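DNA polymerase (Bacillus phage phi29, PDB 2PY5) replicates the viral genome by protein-primed, strand-displacing DNA synthesis with high processivity and fidelity, and proofreads its product with a 3'-5' exonuclease activity. Local coordinates at residues F[437-440]-F[441-445]; F[465-469]-F[470-474]; F[107-111]-F[112-116]; F[361-364]-F[365-369]. The protein carries 2 engineered substitutions. One frame throughout, in Å; residues are numbered along the deposited sequence. Where two conformers were deposited one is given.

How the contacts relate
All four contacts are local, within one continuous piece of chain each. Contacts 1 and 4 are turns of helices 427-447 and 361-373 of the polymerization region, the first buried, the second partly so. In both a threonine hydroxyl joins its own N on a helix carbonyl; in contact 1 its methyl also covers an aromatic ring, while contact 4 has a separate aromatic pair. Contact 2 is a surface turn about 15 Å from contact 1 between centres, where a lysine end bonded to a backbone oxygen adds to turn bonds and an apolar contact. Contact 3, likewise about 56 Å from contact 1, is an exposed hairpin end in the exonuclease region, with strand bonds and long polar side chains.

Contact 1 (F[437-440]-F[441-445]); sequences ARYT and TITAA. With EDO (1,2-ethanediol), chain X.
Between A437 and A444 the backbone follows a regular alpha-helix, with each i to i+4 bond in place, from a straight I442 N to R438 O link (2.8 Å) to a weak one from A444 N to T440 O. T443 adds a second bond to the turn: its OG1 donates to Y439 O at 2.7 Å, while its own N donates to the same oxygen at 3.0 Å from the other face of the carbonyl plane. Chi1 of 59° sets OG1 between the backbone N and the carbonyl carbon, and this leaves CG2 to lie over the Y439 ring. That methyl sits 3.6 Å from the ring centroid and 13° off its normal, a CH-pi contact over the face. Threonine suits the place because its hydroxyl finds a helix acceptor while its methyl covers an aromatic ring. I442 instead lays CG1 and CD1 along R438 O and CB, an aliphatic branch fitted to the helix surface facing helix 330-339. The guanidinium of R438 leads away to a salt bridge with D332 and a bond to G228 O. This is i to i+4 side-chain packing within helix 427-447 of the polymerization region, whose R438 probably takes part in binding template-primer structures.

Contact 2 (F[465-469]-F[470-474]); sequences TEIPD and VIKDI
This is a compact turn at the protein surface, in the loop between strands 459-463 and 483-489, where the K472 side chain folds back over the residues that precede it. Its NZ donates to I467 O at 2.7 Å, arriving above the carbonyl plane, 45° out of it. In the conformer given, the same ammonium also makes a long salt bridge of 3.5 Å to D469 OD1; D469 has a second conformer, so this link is less certain than the bond to I467 O. The chain stays extended as far as CE and bends only at the last torsion (chi4 -20°), which carries NZ round to I467; a lysine is long enough to span this gap. On the buried side, I471 places CG1 4.1 Å from P468 CD, the two side chains lying side by side, while C448 touches both and F248 of strand 241-250 touches P468. In the backbone, I471 N bonds P468 O at 3.2 Å and K472 N bonds D469 O. A water accepts from D473 N and donates to D469 O at 2.6 Å. Successive i to i+3 backbone bonds, from P468 and D469 and then from I471, make this a run of tight turns in a loop of the polymerization region.

Contact 3 (F[107-111]-F[112-116]); sequences LGYKG and KRKIH
Y109 and K114 meet on one face of the hairpin as a non-hydrogen-bonded antiparallel pair, the phenol lying obliquely across the lysine chain. CE2 comes within 3.6 Å of K114 CB, and further out CZ lies 3.8 Å from K114 CD, so the contact spans the lysine chain from CB to CD. K114 bends at chi2 (69°), which lays its outer methylenes beside the ring, and a water bridges the two polar ends, accepting from K114 NZ and lying 2.8 Å from Y109 OH. Tyrosine and lysine suit such an exposed position, since each offers an apolar shaft and a polar end for solvent. The opposite face carries K110, R113 and I115. I115 CG1 packs 3.9 Å from K110 CG, while its CG2 meets L107 CB at 3.7 Å, the two side chains crossing at about a right angle. K110 then stretches its extended chain away, whereas R113 bends at chi2; both carry their charged ends away from the partner strand.

Beneath these side chains, K110 and R113 exchange two backbone bonds, K110 N lying in the carbonyl plane of R113 O. Next along, I115 N donates to G108 O at 2.8 Å and L107 N to I115 O at 2.9 Å. L107 and G108 thus both face I115, a classic beta bulge, and the phi of 130° at G108 suits a residue without a side chain. G111, at positive phi, occupies the first corner of a type II' turn from K110 to R113. The whole is a two-residue beta-hairpin joining strands 100-110 and 113-121 of the exonuclease region.

Contact 4 (F[361-364]-F[365-369]); sequences KDFI and DKWTY. With EDO (1,2-ethanediol), chain N.
One face of the F363 ring is covered by W367, whose CD1 stands 3.5 Å above it, displaced toward the rim; the indole carries K366 CE over one of its own faces, and F363 O lies at its edge, near the ring plane. The planes of the phenyl and the five-membered ring are inclined at 52°, an oblique pairing. With CG anti to the backbone N (chi1 177°), F363 extends along the helix surface toward W367, and both large apolar rings are buried, F363 touching F198 and W367 touching helix 376-387. On another side, K361 NZ approaches D365 OD2 at 3.0 Å on its syn lone pair, a salt bridge. A water donates to that same oxygen and to D362 OD1, while Y259 OH bonds both D365 OD1 and K361 NZ. T368 donates twice to I364 O, from N at 2.9 Å and from OG1 at 2.7 Å on the opposite face of its plane, the hydroxyl finding its acceptor within the helix. The ionic and hydroxyl i to i+4 pairs share one side of helix 361-373, the aromatic pair another; the helix carries I364, involved in binding DNA and dNTP, and K366, which stabilizes the incoming nucleotide.

Contact 1 (F[437-440]-F[441-445])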
loop_
_atom_site.group_PDB
_atom_site.type_symbol
_atom_site.label_atom_id
_atom_site.label_comp_id
_atom_site.label_asym_id
_atom_site.label_seq_id
_atom_site.Cartn_x
_atom_site.Cartn_y
_atom_site.Cartn_z
ATOM N N ALA F 437 -2.417 -15.864 -6.065
ATOM C CA ALA F 437 -3.305 -15.284 -5.067
ATOM C C ALA F 437 -4.721 -15.135 -5.671
ATOM O O ALA F 437 -5.724 -15.539 -5.057
ATOM C CB ALA F 437 -2.790 -13.976 -4.627
ATOM N N ARG F 438 -4.793 -14.612 -6.885
ATOM C CA ARG F 438 -6.088 -14.496 -7.561
ATOM C C ARG F 438 -6.729 -15.861 -7.748
ATOM O O ARG F 438 -7.927 -16.042 -7.514
ATOM C CB ARG F 438 -5.960 -13.800 -8.925
ATOM C CG ARG F 438 -5.668 -12.361 -8.842
ATOM C CD ARG F 438 -5.788 -11.678 -10.215
ATOM N NE ARG F 438 -4.750 -12.111 -11.136
ATOM C CZ ARG F 438 -3.485 -11.701 -11.114
ATOM N NH1 ARG F 438 -3.069 -10.813 -10.221
ATOM N NH2 ARG F 438 -2.627 -12.147 -12.006
ATOM N N TYR F 439 -5.923 -16.833 -8.179
ATOM C CA TYR F 439 -6.390 -18.194 -8.384
ATOM C C TYR F 439 -7.019 -18.741 -7.100
ATOM O O TYR F 439 -8.080 -19.366 -7.122
ATOM C CB TYR F 439 -5.214 -19.078 -8.828
ATOM C CG TYR F 439 -5.546 -20.529 -8.980
ATOM C CD1 TYR F 439 -6.026 -21.022 -10.173
ATOM C CD2 TYR F 439 -5.390 -21.416 -7.912
ATOM C CE1 TYR F 439 -6.348 -22.347 -10.313
ATOM C CE2 TYR F 439 -5.708 -22.749 -8.045
ATOM C CZ TYR F 439 -6.188 -23.210 -9.250
ATOM O OH TYR F 439 -6.517 -24.550 -9.421
ATOM N N THR F 440 -6.337 -18.525 -5.979
ATOM C CA THR F 440 -6.830 -19.007 -4.704
ATOM C C THR F 440 -8.232 -18.497 -4.410
ATOM O O THR F 440 -9.126 -19.266 -4.015
ATOM C CB THR F 440 -5.905 -18.595 -3.582
ATOM O OG1 THR F 440 -4.597 -19.157 -3.821
ATOM C CG2 THR F 440 -6.444 -19.066 -2.237
ATOM N N THR F 441 -8.420 -17.189 -4.595
ATOM C CA THR F 441 -9.695 -16.556 -4.271
ATOM C C THR F 441 -10.795 -16.864 -5.299
ATOM O O THR F 441 -11.908 -17.231 -4.933
ATOM C CB THR F 441 -9.459 -15.062 -4.109
ATOM O OG1 THR F 441 -8.636 -14.890 -2.944
ATOM C CG2 THR F 441 -10.789 -14.270 -3.998
ATOM N N ILE F 442 -10.465 -16.760 -6.578
ATOM C CA ILE F 442 -11.427 -17.030 -7.646
ATOM C C ILE F 442 -11.928 -18.469 -7.590
ATOM O O ILE F 442 -13.135 -18.721 -7.758
ATOM C CB ILE F 442 -10.834 -16.711 -9.027
ATOM C CG1 ILE F 442 -10.554 -15.218 -9.131
ATOM C CG2 ILE F 442 -11.764 -17.198 -10.137
ATOM C CD1 ILE F 442 -9.667 -14.825 -10.306
ATOM N N THR F 443 -11.034 -19.431 -7.351
ATOM C CA THR F 443 -11.459 -20.833 -7.351
ATOM C C THR F 443 -12.394 -21.157 -6.170
ATOM O O THR F 443 -13.358 -21.903 -6.342
ATOM C CB THR F 443 -10.267 -21.811 -7.412
ATOM O OG1 THR F 443 -9.404 -21.614 -6.300
ATOM C CG2 THR F 443 -9.484 -21.626 -8.701
ATOM N N ALA F 444 -12.130 -20.562 -5.007
ATOM C CA ALA F 444 -13.009 -20.759 -3.850
ATOM C C ALA F 444 -14.352 -20.090 -4.096
ATOM O O ALA F 444 -15.390 -20.681 -3.863
ATOM C CB ALA F 444 -12.372 -20.235 -2.581
ATOM N N ALA F 445 -14.334 -18.868 -4.603
ATOM C CA ALA F 445 -15.584 -18.190 -4.939
ATOM C C ALA F 445 -16.415 -18.969 -5.948
ATOM O O ALA F 445 -17.635 -19.090 -5.811
ATOM C CB ALA F 445 -15.302 -16.785 -5.478
HETATM C C1 EDO X . -13.207 -23.858 -10.478
HETATM O O1 EDO X . -14.134 -24.474 -11.380
HETATM C C2 EDO X . -13.059 -24.696 -9.211
HETATM O O2 EDO X . -13.518 -23.995 -8.037
#

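Contact 2 (F[465-469]-F[470-474])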
loop_
_atom_site.group_PDB
_atom_site.type_symbol
_atom_site.label_atom_id
_atom_site.label_comp_id
_atom_site.label_asym_id
_atom_site.label_seq_id
_atom_site.Cartn_x
_atom_site.Cartn_y
_atom_site.Cartn_z
ATOM N N THR F 465 -25.195 -18.799 6.565
ATOM C CA THR F 465 -24.300 -18.820 7.727
ATOM C C THR F 465 -23.593 -20.166 7.980
ATOM O O THR F 465 -22.819 -20.269 8.927
ATOM C CB THR F 465 -25.056 -18.405 8.989
ATOM O OG1 THR F 465 -26.031 -19.395 9.298
ATOM C CG2 THR F 465 -25.734 -17.054 8.785
ATOM N N GLU F 466 -23.832 -21.173 7.136
ATOM C CA GLU F 466 -23.150 -22.466 7.263
ATOM C C GLU F 466 -21.957 -22.567 6.327
ATOM O O GLU F 466 -22.009 -22.115 5.188
ATOM C CB GLU F 466 -24.120 -23.615 6.987
ATOM C CG GLU F 466 -25.339 -23.639 7.909
ATOM C CD GLU F 466 -25.008 -23.919 9.378
ATOM O OE1 GLU F 466 -25.914 -23.757 10.227
ATOM O OE2 GLU F 466 -23.860 -24.303 9.697
ATOM N N ILE F 467 -20.869 -23.154 6.813
ATOM C CA ILE F 467 -19.689 -23.330 5.977
ATOM C C ILE F 467 -20.050 -24.243 4.791
ATOM O O ILE F 467 -20.579 -25.342 4.997
ATOM C CB ILE F 467 -18.515 -23.924 6.768
ATOM C CG1 ILE F 467 -18.060 -22.938 7.858
ATOM C CG2 ILE F 467 -17.344 -24.216 5.830
ATOM C CD1 ILE F 467 -17.125 -23.540 8.887
ATOM N N PRO F 468 -19.803 -23.772 3.546
ATOM C CA PRO F 468 -20.058 -24.655 2.406
ATOM C C PRO F 468 -19.251 -25.960 2.478
ATOM O O PRO F 468 -18.058 -25.934 2.782
ATOM C CB PRO F 468 -19.623 -23.821 1.198
ATOM C CG PRO F 468 -19.632 -22.417 1.661
ATOM C CD PRO F 468 -19.327 -22.437 3.123
ATOM N N ASP F 469 -19.916 -27.078 2.202
ATOM C CA ASP F 469 -19.269 -28.392 2.205
ATOM C C ASP F 469 -18.024 -28.408 1.320
ATOM O O ASP F 469 -17.006 -29.016 1.675
ATOM C CB ASP F 469 -20.246 -29.473 1.718
ATOM C CG ASP F 469 -21.318 -29.821 2.741
ATOM O OD1 ASP F 469 -21.261 -29.339 3.893
ATOM O OD2 ASP F 469 -22.237 -30.594 2.387
ATOM N N VAL F 470 -18.100 -27.729 0.172
ATOM C CA VAL F 470 -17.032 -27.787 -0.826
ATOM C C VAL F 470 -15.708 -27.161 -0.350
ATOM O O VAL F 470 -14.641 -27.502 -0.881
ATOM C CB VAL F 470 -17.476 -27.153 -2.171
ATOM C CG1 VAL F 470 -16.351 -27.196 -3.188
ATOM C CG2 VAL F 470 -18.681 -27.883 -2.725
ATOM N N ILE F 471 -15.767 -26.261 0.643
ATOM C CA ILE F 471 -14.541 -25.641 1.190
ATOM C C ILE F 471 -14.217 -26.040 2.633
ATOM O O ILE F 471 -13.226 -25.579 3.186
ATOM C CB ILE F 471 -14.538 -24.065 1.061
ATOM C CG1 ILE F 471 -15.534 -23.400 2.008
ATOM C CG2 ILE F 471 -14.804 -23.638 -0.375
ATOM C CD1 ILE F 471 -15.429 -21.873 2.007
ATOM N N LYS F 472 -15.022 -26.916 3.238
ATOM C CA LYS F 472 -14.789 -27.326 4.629
ATOM C C LYS F 472 -13.354 -27.738 4.916
ATOM O O LYS F 472 -12.812 -27.416 5.975
ATOM C CB LYS F 472 -15.685 -28.508 4.994
ATOM C CG LYS F 472 -17.038 -28.101 5.409
ATOM C CD LYS F 472 -17.758 -29.253 6.085
ATOM C CE LYS F 472 -19.228 -28.957 6.305
ATOM N NZ LYS F 472 -19.525 -27.513 6.265
ATOM N N ASP F 473 -12.756 -28.460 3.975
ATOM C CA ASP F 473 -11.425 -29.034 4.167
ATOM C C ASP F 473 -10.283 -28.032 4.008
ATOM O O ASP F 473 -9.133 -28.350 4.347
ATOM C CB ASP F 473 -11.216 -30.230 3.226
ATOM C CG ASP F 473 -11.260 -29.848 1.750
ATOM O OD1 ASP F 473 -11.407 -28.644 1.427
ATOM O OD2 ASP F 473 -11.148 -30.764 0.908
ATOM N N ILE F 474 -10.598 -26.840 3.488
ATOM C CA ILE F 474 -9.616 -25.739 3.352
ATOM C C ILE F 474 -9.940 -24.538 4.261
ATOM O O ILE F 474 -9.404 -23.435 4.061
ATOM C CB ILE F 474 -9.426 -25.310 1.867
ATOM C CG1 ILE F 474 -10.704 -24.743 1.245
ATOM C CG2 ILE F 474 -8.939 -26.493 1.048
ATOM C CD1 ILE F 474 -10.498 -24.185 -0.144
HETATM O O HOH W 1 -14.534 -29.939 1.842
#

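Contact 3 (F[107-111]-F[112-116])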
loop_
_atom_site.group_PDB
_atom_site.type_symbol
_atom_site.label_atom_id
_atom_site.label_comp_id
_atom_site.label_asym_id
_atom_site.label_seq_id
_atom_site.Cartn_x
_atom_site.Cartn_y
_atom_site.Cartn_z
ATOM N N LEU F 107 24.624 21.948 1.595
ATOM C CA LEU F 107 25.244 23.234 1.906
ATOM C C LEU F 107 26.585 23.415 1.198
ATOM O O LEU F 107 26.980 24.543 0.875
ATOM C CB LEU F 107 25.399 23.391 3.417
ATOM C CG LEU F 107 24.122 23.682 4.215
ATOM C CD1 LEU F 107 23.488 24.982 3.728
ATOM C CD2 LEU F 107 23.117 22.520 4.179
ATOM N N GLY F 108 27.277 22.314 0.934
ATOM C CA GLY F 108 28.571 22.339 0.282
ATOM C C GLY F 108 29.505 21.509 1.116
ATOM O O GLY F 108 29.075 20.508 1.700
ATOM N N TYR F 109 30.769 21.934 1.163
ATOM C CA TYR F 109 31.811 21.254 1.921
ATOM C C TYR F 109 32.507 22.216 2.879
ATOM O O TYR F 109 32.755 23.386 2.546
ATOM C CB TYR F 109 32.835 20.626 0.964
ATOM C CG TYR F 109 32.259 19.547 0.069
ATOM C CD1 TYR F 109 31.687 19.866 -1.150
ATOM C CD2 TYR F 109 32.302 18.208 0.440
ATOM C CE1 TYR F 109 31.154 18.883 -1.975
ATOM C CE2 TYR F 109 31.785 17.214 -0.384
ATOM C CZ TYR F 109 31.206 17.561 -1.589
ATOM O OH TYR F 109 30.678 16.579 -2.416
ATOM N N LYS F 110 32.837 21.711 4.069
ATOM C CA LYS F 110 33.703 22.414 5.012
ATOM C C LYS F 110 34.818 21.468 5.411
ATOM O O LYS F 110 34.549 20.417 6.002
ATOM C CB LYS F 110 32.947 22.846 6.264
ATOM C CG LYS F 110 31.885 23.885 6.012
ATOM C CD LYS F 110 31.369 24.477 7.331
ATOM C CE LYS F 110 30.106 25.291 7.108
ATOM N NZ LYS F 110 29.691 26.106 8.300
ATOM N N GLY F 111 36.037 21.830 5.048
ATOM C CA GLY F 111 37.196 20.969 5.238
ATOM C C GLY F 111 36.934 19.658 4.521
ATOM O O GLY F 111 36.551 19.656 3.353
ATOM N N LYS F 112 37.093 18.544 5.233
ATOM C CA LYS F 112 36.870 17.220 4.650
ATOM C C LYS F 112 35.393 16.811 4.548
ATOM O O LYS F 112 35.081 15.797 3.917
ATOM C CB LYS F 112 37.617 16.154 5.460
ATOM C CG LYS F 112 39.081 16.418 5.694
ATOM C CD LYS F 112 39.719 15.228 6.399
ATOM C CE LYS F 112 41.103 15.540 6.850
ATOM N NZ LYS F 112 41.966 15.922 5.713
ATOM N N ARG F 113 34.489 17.595 5.147
ATOM C CA ARG F 113 33.129 17.138 5.403
ATOM C C ARG F 113 32.149 17.623 4.337
ATOM O O ARG F 113 32.127 18.808 4.001
ATOM C CB ARG F 113 32.629 17.633 6.768
ATOM C CG ARG F 113 33.634 17.672 7.900
ATOM C CD ARG F 113 34.308 16.346 8.146
ATOM N NE ARG F 113 35.022 16.355 9.430
ATOM C CZ ARG F 113 35.928 15.455 9.807
ATOM N NH1 ARG F 113 36.263 14.445 9.008
ATOM N NH2 ARG F 113 36.505 15.564 11.001
ATOM N N LYS F 114 31.334 16.697 3.835
ATOM C CA LYS F 114 30.167 17.020 3.015
ATOM C C LYS F 114 29.029 17.459 3.939
ATOM O O LYS F 114 28.580 16.677 4.766
ATOM C CB LYS F 114 29.759 15.776 2.219
ATOM C CG LYS F 114 28.372 15.761 1.678
ATOM C CD LYS F 114 28.163 16.761 0.590
ATOM C CE LYS F 114 26.795 16.497 -0.069
ATOM N NZ LYS F 114 26.261 17.674 -0.801
ATOM N N ILE F 115 28.561 18.698 3.785
ATOM C CA ILE F 115 27.576 19.262 4.699
ATOM C C ILE F 115 26.193 19.181 4.069
ATOM O O ILE F 115 25.919 19.853 3.073
ATOM C CB ILE F 115 27.873 20.750 5.023
ATOM C CG1 ILE F 115 29.327 20.971 5.424
ATOM C CG2 ILE F 115 26.877 21.266 6.096
ATOM C CD1 ILE F 115 29.800 20.090 6.563
ATOM N N HIS F 116 25.326 18.367 4.653
ATOM C CA HIS F 116 23.968 18.250 4.164
ATOM C C HIS F 116 23.022 17.700 5.206
ATOM O O HIS F 116 23.450 17.067 6.152
ATOM C CB HIS F 116 23.927 17.392 2.883
ATOM C CG HIS F 116 24.081 15.907 3.093
ATOM N ND1 HIS F 116 25.183 15.324 3.685
ATOM C CD2 HIS F 116 23.286 14.881 2.705
ATOM C CE1 HIS F 116 25.037 14.007 3.686
ATOM N NE2 HIS F 116 23.898 13.715 3.094
HETATM O O HOH W 2 27.931 16.860 -3.007
#

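Contact 4 (F[361-364]-F[365-369])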
loop_
_atom_site.group_PDB
_atom_site.type_symbol
_atom_site.label_atom_id
_atom_site.label_comp_id
_atom_site.label_asym_id
_atom_site.label_seq_id
_atom_site.Cartn_x
_atom_site.Cartn_y
_atom_site.Cartn_z
ATOM N N LYS F 361 10.871 -20.308 1.836
ATOM C CA LYS F 361 10.604 -21.079 3.045
ATOM C C LYS F 361 11.329 -20.506 4.263
ATOM O O LYS F 361 10.714 -20.230 5.289
ATOM C CB LYS F 361 11.029 -22.523 2.874
ATOM C CG LYS F 361 10.736 -23.354 4.096
ATOM C CD LYS F 361 10.940 -24.816 3.824
ATOM C CE LYS F 361 11.153 -25.586 5.098
ATOM N NZ LYS F 361 10.050 -25.399 6.084
ATOM N N ASP F 362 12.646 -20.341 4.154
ATOM C CA ASP F 362 13.434 -19.938 5.320
ATOM C C ASP F 362 13.091 -18.521 5.780
ATOM O O ASP F 362 13.067 -18.250 6.975
ATOM C CB ASP F 362 14.938 -20.072 5.049
ATOM C CG ASP F 362 15.395 -21.524 4.914
ATOM O OD1 ASP F 362 14.679 -22.453 5.362
ATOM O OD2 ASP F 362 16.508 -21.733 4.374
ATOM N N PHE F 363 12.829 -17.623 4.841
ATOM C CA PHE F 363 12.472 -16.230 5.179
ATOM C C PHE F 363 11.135 -16.191 5.888
ATOM O O PHE F 363 10.962 -15.531 6.913
ATOM C CB PHE F 363 12.394 -15.385 3.899
ATOM C CG PHE F 363 11.972 -13.952 4.130
ATOM C CD1 PHE F 363 12.902 -12.999 4.519
ATOM C CD2 PHE F 363 10.643 -13.551 3.959
ATOM C CE1 PHE F 363 12.519 -11.666 4.744
ATOM C CE2 PHE F 363 10.265 -12.219 4.184
ATOM C CZ PHE F 363 11.209 -11.283 4.550
ATOM N N ILE F 364 10.174 -16.906 5.333
ATOM C CA ILE F 364 8.841 -16.907 5.918
ATOM C C ILE F 364 8.842 -17.619 7.270
ATOM O O ILE F 364 8.213 -17.159 8.212
ATOM C CB ILE F 364 7.795 -17.496 4.941
ATOM C CG1 ILE F 364 7.634 -16.551 3.744
ATOM C CG2 ILE F 364 6.451 -17.736 5.652
ATOM C CD1 ILE F 364 6.790 -17.081 2.611
ATOM N N ASP F 365 9.554 -18.740 7.381
ATOM C CA ASP F 365 9.679 -19.426 8.673
ATOM C C ASP F 365 10.255 -18.493 9.745
ATOM O O ASP F 365 9.749 -18.459 10.865
ATOM C CB ASP F 365 10.564 -20.665 8.535
ATOM C CG ASP F 365 9.863 -21.840 7.831
ATOM O OD1 ASP F 365 8.624 -21.792 7.627
ATOM O OD2 ASP F 365 10.554 -22.830 7.500
ATOM N N LYS F 366 11.297 -17.739 9.391
ATOM C CA LYS F 366 11.980 -16.838 10.344
ATOM C C LYS F 366 11.031 -15.787 10.870
ATOM O O LYS F 366 10.879 -15.620 12.080
ATOM C CB LYS F 366 13.190 -16.154 9.698
ATOM C CG LYS F 366 13.860 -15.063 10.581
ATOM C CD LYS F 366 14.893 -14.258 9.806
ATOM C CE LYS F 366 15.261 -12.947 10.505
ATOM N NZ LYS F 366 16.223 -13.152 11.600
ATOM N N TRP F 367 10.389 -15.072 9.956
ATOM C CA TRP F 367 9.575 -13.932 10.359
ATOM C C TRP F 367 8.220 -14.360 10.923
ATOM O O TRP F 367 7.662 -13.671 11.770
ATOM C CB TRP F 367 9.476 -12.913 9.211
ATOM C CG TRP F 367 10.765 -12.220 9.052
ATOM C CD1 TRP F 367 11.719 -12.433 8.099
ATOM C CD2 TRP F 367 11.288 -11.221 9.924
ATOM N NE1 TRP F 367 12.786 -11.595 8.301
ATOM C CE2 TRP F 367 12.554 -10.846 9.424
ATOM C CE3 TRP F 367 10.804 -10.594 11.079
ATOM C CZ2 TRP F 367 13.353 -9.881 10.052
ATOM C CZ3 TRP F 367 11.584 -9.628 11.693
ATOM C CH2 TRP F 367 12.851 -9.281 11.180
ATOM N N THR F 368 7.700 -15.502 10.480
ATOM C CA THR F 368 6.500 -16.068 11.092
ATOM C C THR F 368 6.783 -16.462 12.553
ATOM O O THR F 368 5.977 -16.181 13.441
ATOM C CB THR F 368 5.947 -17.256 10.279
ATOM O OG1 THR F 368 5.652 -16.822 8.946
ATOM C CG2 THR F 368 4.677 -17.797 10.898
ATOM N N TYR F 369 7.943 -17.061 12.825
ATOM C CA TYR F 369 8.289 -17.379 14.212
ATOM C C TYR F 369 8.327 -16.132 15.086
ATOM O O TYR F 369 7.771 -16.109 16.186
ATOM C CB TYR F 369 9.640 -18.088 14.285
ATOM C CG TYR F 369 9.990 -18.501 15.687
ATOM C CD1 TYR F 369 9.411 -19.624 16.256
ATOM C CD2 TYR F 369 10.880 -17.759 16.455
ATOM C CE1 TYR F 369 9.721 -20.014 17.549
ATOM C CE2 TYR F 369 11.191 -18.133 17.756
ATOM C CZ TYR F 369 10.608 -19.269 18.297
ATOM O OH TYR F 369 10.891 -19.676 19.583
HETATM C C1 EDO N . 5.745 -20.346 8.259
HETATM O O1 EDO N . 6.476 -21.008 9.288
HETATM C C2 EDO N . 4.914 -21.366 7.504
HETATM O O2 EDO N . 3.704 -21.640 8.214
HETATM O O HOH W 3 13.283 -22.865 7.733
#